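Local coordinates for Rab5 protein, putative (Plasmodium falciparum, PDB 3CLV) that is a putative Rab5-like member of the Ras family of small G proteins and holds guanosine-5'-diphosphate in its nucleotide pocket, at residues Gln182-Ala185 with Lys186-Thr189; Val24-Leu27 with Thr28-Phe32; Ile126-Ser129 with Asn130-Asp133. One frame throughout, in Å; residues are numbered along the deposited sequence.

Interaction 1 of 3, residues Gln182-Ala185 with Lys186-Thr189. With GDP (guanosine-5'-diphosphate), chain D.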
ATOM      1  N   GLN A 182       8.246  -4.544 -25.400  1.00 18.46           N
ATOM      2  CA  GLN A 182       9.546  -3.916 -25.613  1.00 18.37           C
ATOM      3  C   GLN A 182       9.311  -2.424 -25.723  1.00 18.12           C
ATOM      4  O   GLN A 182       8.433  -1.992 -26.467  1.00 17.90           O
ATOM      5  CB  GLN A 182      10.183  -4.426 -26.902  1.00 19.05           C
ATOM      6  CG  GLN A 182      10.659  -5.865 -26.841  1.00 20.26           C
ATOM      7  CD  GLN A 182      11.339  -6.262 -28.129  1.00 25.11           C
ATOM      8  OE1 GLN A 182      12.414  -5.755 -28.441  1.00 27.46           O
ATOM      9  NE2 GLN A 182      10.710  -7.150 -28.897  1.00 26.02           N
ATOM     10  N   THR A 183      10.084  -1.644 -24.963  1.00 17.84           N
ATOM     11  CA  THR A 183       9.839  -0.203 -24.867  1.00 16.90           C
ATOM     12  C   THR A 183      11.107   0.656 -24.999  1.00 16.79           C
ATOM     13  O   THR A 183      12.234   0.179 -24.815  1.00 16.37           O
ATOM     14  CB  THR A 183       9.130   0.187 -23.518  1.00 17.24           C
ATOM     15  OG1 THR A 183      10.002  -0.100 -22.421  1.00 16.53           O
ATOM     16  CG2 THR A 183       7.804  -0.547 -23.334  1.00 16.22           C
ATOM     17  N   SER A 184      10.890   1.928 -25.328  1.00 16.96           N
ATOM     18  CA  SER A 184      11.905   2.958 -25.162  1.00 18.21           C
ATOM     19  C   SER A 184      11.270   4.177 -24.504  1.00 17.71           C
ATOM     20  O   SER A 184      10.362   4.806 -25.060  1.00 18.51           O
ATOM     21  CB  SER A 184      12.597   3.310 -26.496  1.00 18.40           C
ATOM     22  OG  SER A 184      13.583   4.340 -26.307  1.00 20.14           O
ATOM     23  N   ALA A 185      11.719   4.492 -23.287  1.00 18.92           N
ATOM     24  CA  ALA A 185      11.365   5.771 -22.650  1.00 19.09           C
ATOM     25  C   ALA A 185      11.940   6.935 -23.451  1.00 19.41           C
ATOM     26  O   ALA A 185      11.343   8.003 -23.513  1.00 20.03           O
ATOM     27  CB  ALA A 185      11.881   5.822 -21.209  1.00 18.46           C
ATOM     28  N   LYS A 186      13.108   6.722 -24.051  1.00 20.30           N
ATOM     29  CA  LYS A 186      13.773   7.760 -24.863  1.00 20.69           C
ATOM     30  C   LYS A 186      12.922   8.201 -26.065  1.00 21.23           C
ATOM     31  O   LYS A 186      12.666   9.392 -26.246  1.00 20.75           O
ATOM     32  CB  LYS A 186      15.188   7.315 -25.271  1.00 20.38           C
ATOM     33  CG  LYS A 186      16.047   8.432 -25.936  1.00 21.02           C
ATOM     34  CD  LYS A 186      17.466   7.974 -26.247  1.00 20.23           C
ATOM     35  CE  LYS A 186      18.201   8.980 -27.158  1.00 22.58           C
ATOM     36  NZ  LYS A 186      19.643   8.576 -27.255  1.00 26.06           N
ATOM     37  N   THR A 187      12.451   7.248 -26.873  1.00 22.39           N
ATOM     38  CA  THR A 187      11.656   7.602 -28.064  1.00 22.92           C
ATOM     39  C   THR A 187      10.155   7.642 -27.776  1.00 23.36           C
ATOM     40  O   THR A 187       9.379   8.196 -28.557  1.00 23.34           O
ATOM     41  CB  THR A 187      11.944   6.650 -29.256  1.00 22.83           C
ATOM     42  OG1 THR A 187      11.488   5.322 -28.946  1.00 22.62           O
ATOM     43  CG2 THR A 187      13.433   6.610 -29.567  1.00 23.08           C
ATOM     44  N   GLY A 188       9.747   7.059 -26.644  1.00 23.46           N
ATOM     45  CA  GLY A 188       8.320   6.931 -26.309  1.00 23.16           C
ATOM     46  C   GLY A 188       7.671   5.635 -26.796  1.00 22.93           C
ATOM     47  O   GLY A 188       6.486   5.389 -26.545  1.00 23.81           O
ATOM     48  N   THR A 189       8.439   4.803 -27.486  1.00 22.65           N
ATOM     49  CA  THR A 189       7.910   3.553 -28.047  1.00 22.80           C
ATOM     50  C   THR A 189       7.272   2.626 -26.995  1.00 21.60           C
ATOM     51  O   THR A 189       7.949   2.183 -26.071  1.00 21.83           O
ATOM     52  CB  THR A 189       9.014   2.790 -28.808  1.00 23.11           C
ATOM     53  OG1 THR A 189       9.485   3.614 -29.888  1.00 25.01           O
ATOM     54  CG2 THR A 189       8.483   1.479 -29.373  1.00 23.59           C
TER
HETATM   55  PB  GDP D 211      15.604   3.880 -12.796  1.00 13.92           P
HETATM   56  O1B GDP D 211      14.494   4.747 -12.295  1.00 13.89           O
HETATM   57  O2B GDP D 211      16.738   3.824 -11.798  1.00 15.06           O
HETATM   58  O3B GDP D 211      15.159   2.472 -13.098  1.00 16.60           O
HETATM   59  O3A GDP D 211      16.186   4.442 -14.202  1.00 14.52           O
HETATM   60  PA  GDP D 211      16.161   5.990 -14.694  1.00 14.47           P
HETATM   61  O1A GDP D 211      16.794   6.889 -13.645  1.00 14.84           O
HETATM   62  O2A GDP D 211      14.816   6.439 -15.175  1.00 15.27           O
HETATM   63  O5' GDP D 211      17.163   5.915 -15.950  1.00 16.04           O
HETATM   64  C5' GDP D 211      18.541   5.551 -15.807  1.00 14.39           C
HETATM   65  C4' GDP D 211      19.301   6.086 -17.027  1.00 16.00           C
HETATM   66  O4' GDP D 211      18.882   5.402 -18.212  1.00 15.48           O
HETATM   67  C3' GDP D 211      19.106   7.573 -17.310  1.00 17.14           C
HETATM   68  O3' GDP D 211      20.375   8.031 -17.794  1.00 17.66           O
HETATM   69  C2' GDP D 211      18.085   7.625 -18.449  1.00 17.31           C
HETATM   70  O2' GDP D 211      18.203   8.775 -19.300  1.00 17.69           O
HETATM   71  C1' GDP D 211      18.437   6.347 -19.196  1.00 18.64           C
HETATM   72  N9  GDP D 211      17.270   5.755 -19.857  1.00 19.53           N
HETATM   73  C8  GDP D 211      16.088   5.450 -19.277  1.00 19.32           C
HETATM   74  N7  GDP D 211      15.251   4.911 -20.184  1.00 20.06           N
HETATM   75  C5  GDP D 211      15.915   4.854 -21.361  1.00 19.98           C
HETATM   76  C6  GDP D 211      15.617   4.387 -22.736  1.00 20.26           C
HETATM   77  O6  GDP D 211      14.495   3.893 -23.001  1.00 19.45           O
HETATM   78  N1  GDP D 211      16.595   4.506 -23.673  1.00 19.90           N
HETATM   79  C2  GDP D 211      17.822   5.024 -23.406  1.00 20.87           C
HETATM   80  N2  GDP D 211      18.737   5.094 -24.407  1.00 19.39           N
HETATM   81  N3  GDP D 211      18.163   5.494 -22.164  1.00 20.29           N
HETATM   82  C4  GDP D 211      17.257   5.417 -21.135  1.00 19.16           C

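Interaction 2 of 3, residues Val24-Leu27 with Thr28-Phe32. With GDP (guanosine-5'-diphosphate), chain D.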
ATOM      1  N   VAL A  24       7.927   6.552 -16.125  1.00 14.49           N
ATOM      2  CA  VAL A  24       6.958   7.435 -15.477  1.00 15.55           C
ATOM      3  C   VAL A  24       6.971   8.859 -16.087  1.00 15.93           C
ATOM      4  O   VAL A  24       5.922   9.448 -16.309  1.00 16.31           O
ATOM      5  CB  VAL A  24       7.162   7.490 -13.934  1.00 14.74           C
ATOM      6  CG1 VAL A  24       6.401   8.687 -13.277  1.00 15.75           C
ATOM      7  CG2 VAL A  24       6.771   6.162 -13.296  1.00 15.44           C
ATOM      8  N   LEU A  25       8.157   9.405 -16.345  1.00 16.43           N
ATOM      9  CA  LEU A  25       8.219  10.764 -16.882  1.00 16.35           C
ATOM     10  C   LEU A  25       7.620  10.872 -18.294  1.00 16.81           C
ATOM     11  O   LEU A  25       6.899  11.834 -18.614  1.00 16.86           O
ATOM     12  CB  LEU A  25       9.655  11.281 -16.866  1.00 16.49           C
ATOM     13  CG  LEU A  25       9.776  12.775 -17.191  1.00 15.66           C
ATOM     14  CD1 LEU A  25       9.134  13.612 -16.068  1.00 17.75           C
ATOM     15  CD2 LEU A  25      11.227  13.124 -17.383  1.00 17.18           C
ATOM     16  N   ARG A  26       7.937   9.885 -19.127  1.00 17.88           N
ATOM     17  CA  ARG A  26       7.453   9.798 -20.502  1.00 18.50           C
ATOM     18  C   ARG A  26       5.947   9.577 -20.462  1.00 18.93           C
ATOM     19  O   ARG A  26       5.200  10.262 -21.154  1.00 19.09           O
ATOM     20  CB  ARG A  26       8.159   8.643 -21.218  1.00 18.65           C
ATOM     21  CG  ARG A  26       7.787   8.429 -22.666  1.00 21.12           C
ATOM     22  CD  ARG A  26       8.820   9.126 -23.533  1.00 26.98           C
ATOM     23  NE  ARG A  26       8.319  10.387 -24.000  1.00 29.05           N
ATOM     24  CZ  ARG A  26       8.978  11.216 -24.796  1.00 29.03           C
ATOM     25  NH1 ARG A  26      10.217  10.947 -25.211  1.00 30.39           N
ATOM     26  NH2 ARG A  26       8.378  12.323 -25.165  1.00 28.79           N
ATOM     27  N   LEU A  27       5.508   8.653 -19.609  1.00 19.02           N
ATOM     28  CA  LEU A  27       4.084   8.362 -19.468  1.00 19.33           C
ATOM     29  C   LEU A  27       3.274   9.578 -19.031  1.00 19.35           C
ATOM     30  O   LEU A  27       2.254   9.904 -19.654  1.00 20.18           O
ATOM     31  CB  LEU A  27       3.852   7.182 -18.515  1.00 18.10           C
ATOM     32  CG  LEU A  27       2.388   6.802 -18.313  1.00 17.78           C
ATOM     33  CD1 LEU A  27       1.901   6.027 -19.533  1.00 16.28           C
ATOM     34  CD2 LEU A  27       2.226   5.998 -17.018  1.00 18.25           C
ATOM     35  N   THR A  28       3.737  10.266 -17.991  1.00 20.01           N
ATOM     36  CA  THR A  28       2.924  11.289 -17.347  1.00 20.04           C
ATOM     37  C   THR A  28       3.158  12.713 -17.847  1.00 20.81           C
ATOM     38  O   THR A  28       2.269  13.573 -17.737  1.00 19.49           O
ATOM     39  CB  THR A  28       3.055  11.220 -15.819  1.00 20.08           C
ATOM     40  OG1 THR A  28       4.418  11.477 -15.439  1.00 20.31           O
ATOM     41  CG2 THR A  28       2.639   9.816 -15.337  1.00 21.47           C
ATOM     42  N   LYS A  29       4.335  12.965 -18.414  1.00 21.23           N
ATOM     43  CA  LYS A  29       4.706  14.319 -18.794  1.00 22.95           C
ATOM     44  C   LYS A  29       5.280  14.401 -20.219  1.00 23.22           C
ATOM     45  O   LYS A  29       5.720  15.470 -20.662  1.00 24.34           O
ATOM     46  CB  LYS A  29       5.661  14.898 -17.743  1.00 22.94           C
ATOM     47  CG  LYS A  29       4.992  15.104 -16.381  1.00 24.15           C
ATOM     48  CD  LYS A  29       5.970  15.490 -15.281  1.00 24.75           C
ATOM     49  CE  LYS A  29       5.235  15.825 -13.972  1.00 27.33           C
ATOM     50  NZ  LYS A  29       6.168  16.247 -12.878  1.00 29.47           N
ATOM     51  N   ASP A  30       5.251  13.274 -20.933  1.00 22.77           N
ATOM     52  CA  ASP A  30       5.715  13.182 -22.317  1.00 22.64           C
ATOM     53  C   ASP A  30       7.103  13.809 -22.504  1.00 22.03           C
ATOM     54  O   ASP A  30       7.333  14.583 -23.446  1.00 20.25           O
ATOM     55  CB  ASP A  30       4.671  13.785 -23.262  1.00 23.45           C
ATOM     56  CG  ASP A  30       4.878  13.381 -24.700  1.00 25.36           C
ATOM     57  OD1 ASP A  30       5.446  12.300 -24.961  1.00 27.50           O
ATOM     58  OD2 ASP A  30       4.470  14.171 -25.575  1.00 30.64           O
ATOM     59  N   THR A  31       8.010  13.465 -21.586  1.00 20.82           N
ATOM     60  CA  THR A  31       9.330  14.072 -21.483  1.00 21.80           C
ATOM     61  C   THR A  31      10.362  13.000 -21.177  1.00 21.00           C
ATOM     62  O   THR A  31      10.065  12.035 -20.470  1.00 21.26           O
ATOM     63  CB  THR A  31       9.372  15.132 -20.333  1.00 22.48           C
ATOM     64  OG1 THR A  31       8.620  16.272 -20.726  1.00 24.59           O
ATOM     65  CG2 THR A  31      10.797  15.597 -20.048  1.00 23.90           C
ATOM     66  N   PHE A  32      11.572  13.174 -21.708  1.00 19.99           N
ATOM     67  CA  PHE A  32      12.695  12.299 -21.387  1.00 19.64           C
ATOM     68  C   PHE A  32      13.934  13.094 -20.970  1.00 19.99           C
ATOM     69  O   PHE A  32      14.290  14.086 -21.627  1.00 19.47           O
ATOM     70  CB  PHE A  32      12.996  11.373 -22.577  1.00 19.76           C
ATOM     71  CG  PHE A  32      14.234  10.521 -22.403  1.00 19.75           C
ATOM     72  CD1 PHE A  32      14.194   9.330 -21.667  1.00 19.13           C
ATOM     73  CD2 PHE A  32      15.432  10.896 -22.996  1.00 19.13           C
ATOM     74  CE1 PHE A  32      15.352   8.555 -21.504  1.00 17.55           C
ATOM     75  CE2 PHE A  32      16.580  10.110 -22.866  1.00 16.72           C
ATOM     76  CZ  PHE A  32      16.534   8.936 -22.116  1.00 19.58           C
TER
HETATM   77  PB  GDP D 211      15.604   3.880 -12.796  1.00 13.92           P
HETATM   78  O1B GDP D 211      14.494   4.747 -12.295  1.00 13.89           O
HETATM   79  O2B GDP D 211      16.738   3.824 -11.798  1.00 15.06           O
HETATM   80  O3B GDP D 211      15.159   2.472 -13.098  1.00 16.60           O
HETATM   81  O3A GDP D 211      16.186   4.442 -14.202  1.00 14.52           O
HETATM   82  PA  GDP D 211      16.161   5.990 -14.694  1.00 14.47           P
HETATM   83  O1A GDP D 211      16.794   6.889 -13.645  1.00 14.84           O
HETATM   84  O2A GDP D 211      14.816   6.439 -15.175  1.00 15.27           O
HETATM   85  O5' GDP D 211      17.163   5.915 -15.950  1.00 16.04           O
HETATM   86  C5' GDP D 211      18.541   5.551 -15.807  1.00 14.39           C
HETATM   87  C4' GDP D 211      19.301   6.086 -17.027  1.00 16.00           C
HETATM   88  O4' GDP D 211      18.882   5.402 -18.212  1.00 15.48           O
HETATM   89  C3' GDP D 211      19.106   7.573 -17.310  1.00 17.14           C
HETATM   90  O3' GDP D 211      20.375   8.031 -17.794  1.00 17.66           O
HETATM   91  C2' GDP D 211      18.085   7.625 -18.449  1.00 17.31           C
HETATM   92  O2' GDP D 211      18.203   8.775 -19.300  1.00 17.69           O
HETATM   93  C1' GDP D 211      18.437   6.347 -19.196  1.00 18.64           C
HETATM   94  N9  GDP D 211      17.270   5.755 -19.857  1.00 19.53           N
HETATM   95  C8  GDP D 211      16.088   5.450 -19.277  1.00 19.32           C
HETATM   96  N7  GDP D 211      15.251   4.911 -20.184  1.00 20.06           N
HETATM   97  C5  GDP D 211      15.915   4.854 -21.361  1.00 19.98           C
HETATM   98  C6  GDP D 211      15.617   4.387 -22.736  1.00 20.26           C
HETATM   99  O6  GDP D 211      14.495   3.893 -23.001  1.00 19.45           O
HETATM  100  N1  GDP D 211      16.595   4.506 -23.673  1.00 19.90           N
HETATM  101  C2  GDP D 211      17.822   5.024 -23.406  1.00 20.87           C
HETATM  102  N2  GDP D 211      18.737   5.094 -24.407  1.00 19.39           N
HETATM  103  N3  GDP D 211      18.163   5.494 -22.164  1.00 20.29           N
HETATM  104  C4  GDP D 211      17.257   5.417 -21.135  1.00 19.16           C

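Interaction 3 of 3, residues Ile126-Ser129 with Asn130-Asp133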
ATOM      1  N   ILE A 126      17.638  -3.910 -21.900  1.00 21.58           N
ATOM      2  CA  ILE A 126      18.073  -4.878 -22.921  1.00 22.97           C
ATOM      3  C   ILE A 126      19.598  -4.921 -23.120  1.00 23.50           C
ATOM      4  O   ILE A 126      20.134  -5.919 -23.619  1.00 23.52           O
ATOM      5  CB  ILE A 126      17.322  -4.722 -24.281  1.00 22.43           C
ATOM      6  CG1 ILE A 126      17.427  -3.303 -24.848  1.00 24.07           C
ATOM      7  CG2 ILE A 126      15.858  -5.128 -24.142  1.00 22.94           C
ATOM      8  CD1 ILE A 126      18.659  -3.071 -25.731  1.00 24.21           C
ATOM      9  N   SER A 127      20.277  -3.844 -22.711  1.00 23.93           N
ATOM     10  CA  SER A 127      21.729  -3.703 -22.878  1.00 24.55           C
ATOM     11  C   SER A 127      22.527  -4.192 -21.674  1.00 24.49           C
ATOM     12  O   SER A 127      23.763  -4.161 -21.671  1.00 24.93           O
ATOM     13  CB  SER A 127      22.093  -2.250 -23.198  1.00 24.72           C
ATOM     14  OG  SER A 127      21.859  -1.388 -22.089  1.00 26.40           O
ATOM     15  N   ASN A 128      21.820  -4.643 -20.650  1.00 24.05           N
ATOM     16  CA  ASN A 128      22.450  -5.100 -19.436  1.00 24.36           C
ATOM     17  C   ASN A 128      21.774  -6.389 -18.940  1.00 24.30           C
ATOM     18  O   ASN A 128      20.708  -6.340 -18.310  1.00 23.61           O
ATOM     19  CB  ASN A 128      22.398  -3.990 -18.376  1.00 24.29           C
ATOM     20  CG  ASN A 128      23.206  -4.321 -17.146  1.00 24.87           C
ATOM     21  OD1 ASN A 128      23.650  -5.453 -16.966  1.00 27.94           O
ATOM     22  ND2 ASN A 128      23.391  -3.337 -16.277  1.00 26.68           N
ATOM     23  N   SER A 129      22.403  -7.535 -19.218  1.00 23.85           N
ATOM     24  CA  SER A 129      21.783  -8.833 -18.928  1.00 23.46           C
ATOM     25  C   SER A 129      21.580  -9.087 -17.438  1.00 22.90           C
ATOM     26  O   SER A 129      20.617  -9.749 -17.056  1.00 22.55           O
ATOM     27  CB  SER A 129      22.530 -10.005 -19.615  1.00 24.10           C
ATOM     28  OG  SER A 129      23.810 -10.220 -19.040  1.00 25.09           O
ATOM     29  N   ASN A 130      22.467  -8.545 -16.602  1.00 22.60           N
ATOM     30  CA  ASN A 130      22.327  -8.632 -15.152  1.00 21.86           C
ATOM     31  C   ASN A 130      20.942  -8.167 -14.666  1.00 20.71           C
ATOM     32  O   ASN A 130      20.388  -8.722 -13.715  1.00 19.65           O
ATOM     33  CB  ASN A 130      23.419  -7.820 -14.447  1.00 22.60           C
ATOM     34  CG  ASN A 130      24.804  -8.474 -14.526  1.00 26.14           C
ATOM     35  OD1 ASN A 130      24.940  -9.665 -14.833  1.00 29.19           O
ATOM     36  ND2 ASN A 130      25.846  -7.683 -14.233  1.00 28.64           N
ATOM     37  N   THR A 131      20.397  -7.152 -15.328  1.00 19.77           N
ATOM     38  CA  THR A 131      19.099  -6.599 -14.946  1.00 19.44           C
ATOM     39  C   THR A 131      17.966  -7.562 -15.329  1.00 19.19           C
ATOM     40  O   THR A 131      16.942  -7.600 -14.651  1.00 18.81           O
ATOM     41  CB  THR A 131      18.861  -5.189 -15.521  1.00 19.19           C
ATOM     42  OG1 THR A 131      18.635  -5.254 -16.935  1.00 18.02           O
ATOM     43  CG2 THR A 131      20.054  -4.265 -15.228  1.00 18.87           C
ATOM     44  N   LEU A 132      18.160  -8.333 -16.398  1.00 19.29           N
ATOM     45  CA  LEU A 132      17.241  -9.434 -16.733  1.00 19.79           C
ATOM     46  C   LEU A 132      17.237 -10.526 -15.651  1.00 20.14           C
ATOM     47  O   LEU A 132      16.172 -10.978 -15.209  1.00 20.15           O
ATOM     48  CB  LEU A 132      17.557 -10.051 -18.113  1.00 19.38           C
ATOM     49  CG  LEU A 132      16.658 -11.251 -18.506  1.00 19.79           C
ATOM     50  CD1 LEU A 132      15.171 -10.910 -18.474  1.00 19.74           C
ATOM     51  CD2 LEU A 132      17.031 -11.827 -19.870  1.00 20.55           C
ATOM     52  N   ASP A 133      18.426 -10.947 -15.231  1.00 21.12           N
ATOM     53  CA  ASP A 133      18.561 -11.958 -14.183  1.00 22.26           C
ATOM     54  C   ASP A 133      17.825 -11.548 -12.898  1.00 22.18           C
ATOM     55  O   ASP A 133      17.151 -12.368 -12.269  1.00 22.15           O
ATOM     56  CB  ASP A 133      20.043 -12.213 -13.874  1.00 22.98           C
ATOM     57  CG  ASP A 133      20.830 -12.737 -15.077  1.00 25.86           C
ATOM     58  OD1 ASP A 133      20.244 -13.383 -15.987  1.00 26.72           O
ATOM     59  OD2 ASP A 133      22.063 -12.505 -15.091  1.00 29.47           O
TER
HETATM   60  O   HOH W   1      23.983 -11.580 -16.801  1.00 40.00           O

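Interaction 1 of 3, residues Gln182-Ala185 with Lys186-Thr189
S184 and T189 close a tight backbone turn at the end of strand 179-183: S184 N donates to T189 O at 3.0 Å. S184 O also accepts a weak, bent bond from G188 N. G188 turns the chain with a positive phi of 91°, a backbone shape suited to a residue without CB. Inside the turn, S184 OG lies anti to the backbone N (chi1 179°), and T187 N donates to it at 3.2 Å in a nearly straight bond of 165°. The same OG is hydrogen-bonded to D158, which also bonds to GDP. The hydroxyls T187 OG1 and T189 OG1 are hydrogen-bonded to each other at 2.8 Å.

The backbone amides of A185 and K186 meet the base. A185 N and K186 N both bond weakly to GDP O6, at 2.9 Å and 3.3 Å. A185 N has a second acceptor in N155. A185 CB sits 3.6 Å from GDP N7. The extended K186 chain passes over one face of the base, with CB 3.5 Å from GDP N1 and CD 3.6 Å from GDP N2. Two adjacent backbone amides on O6, in the sequence S184-A185-K186, are the mark of the SAK guanine-recognition loop of Ras-like G proteins.

Interaction 2 of 3, residues Val24-Leu27 with Thr28-Phe32
The C-terminal end of helix 20-29, which follows the probable P-loop, is where T28 turns back on V24 and R26 pairs with D30. V24 O accepts two hydrogen bonds from T28. T28 N comes at 2.9 Å and T28 OG1 at 2.7 Å, from opposite faces of the carbonyl plane. A chi1 of 62° folds OG1 back over the last helical turn, where it meets this oxygen. K29 N bonds to L25 O. D30 N reaches R26 O only weakly, and D30 then leaves the helix with a positive phi.

R26 bends at chi2 (96°) and chi3 and brings its guanidinium beside the departing chain. NH2 makes a salt bridge to D30 OD1 at 2.9 Å, meeting that oxygen from above the carboxylate plane. The backbone of T31 lies over one guanidinium face. Beyond D30 the chain leads on to what is probably the first switch region, and F32 is placed like the phenylalanine that flanks the guanine in Ras-like proteins. L25 packs against the start of this loop: CG is 3.4 Å from T31 O, CD2 is 3.7 Å from T31 CG2, and CD1 meets K29 CD. The F32 ring lies nearly parallel to the R26 guanidinium, 8° apart, though NH1 touches F32 at CB. The F32 ring presents its edge to GDP: N9 lies near the ring plane, and CZ is 3.3 Å from GDP O2' and 3.7 Å from GDP C4. L27 packs on I191 and F195 of helix 191-206 and on Y47 of strand 43-50.

Interaction 3 of 3, residues Ile126-Ser129 with Asn130-Asp133
N128 meets N130 and T131 at the start of helix 129-145, where it occupies the N-cap position. Its CB lies 3.9 Å from the methyl T131 CG2. CG follows opposite the backbone N (chi1 -172°), which places the amide beside the first helical turn, and comes to 3.7 Å from the same methyl. The two amide atoms part: ND2 lies beside the methyl, 3.6 Å from T131 CG2, and OD1 accepts from N130 N at 3.3 Å. This capping bond is weak and bent. OD1 also touches N130 CB, and the N128 and N130 amide planes are 54° apart.

The backbone of N128 does more of the polar work. N128 O accepts from T131 OG1 at 2.7 Å, in the carbonyl plane, and from T131 N at 3.1 Å, from above that plane. A chi1 of 72° keeps the T131 hydroxyl near its own amide, and both share this acceptor. T131 OG1 is also hydrogen-bonded to D125 N at the end of strand 119-125, so the buried hydroxyl links strand end and helix start. S129 O accepts from D133 N at 3.1 Å, an i to i+4 helical bond.

One water joins three side chains. It accepts from S129 OG at 2.6 Å and donates to N130 OD1 and D133 OD2. The first N-H groups of the helix thus find varied acceptors: S129 N the side chain of Q163, N130 N weakly the N128 side chain, T131 N the N128 carbonyl. The D133 carboxylate near this N-terminal end would probably be stabilised by the helix dipole.

From the N terminus the chain first passes interaction 2, where helix 20-29 ends and the loop to F32 begins. Interaction 3 comes next, joining the end of strand 119-125 to helix 129-145. Interaction 1 follows, in the turn between strand 179-183 and helix 191-206. Each closes only its own local turn, so none nests in or crosses another. Interactions 1 and 2 meet in space, and both touch GDP. K186 CG packs on F32 CE2 at 3.5 Å. R26 CD lies near G188 CA, which brings helix 20-29 against the loop before helix 191-206. Interaction 3 stands apart, its centre about 17 Å from that of interaction 1 and 23 Å from that of interaction 2.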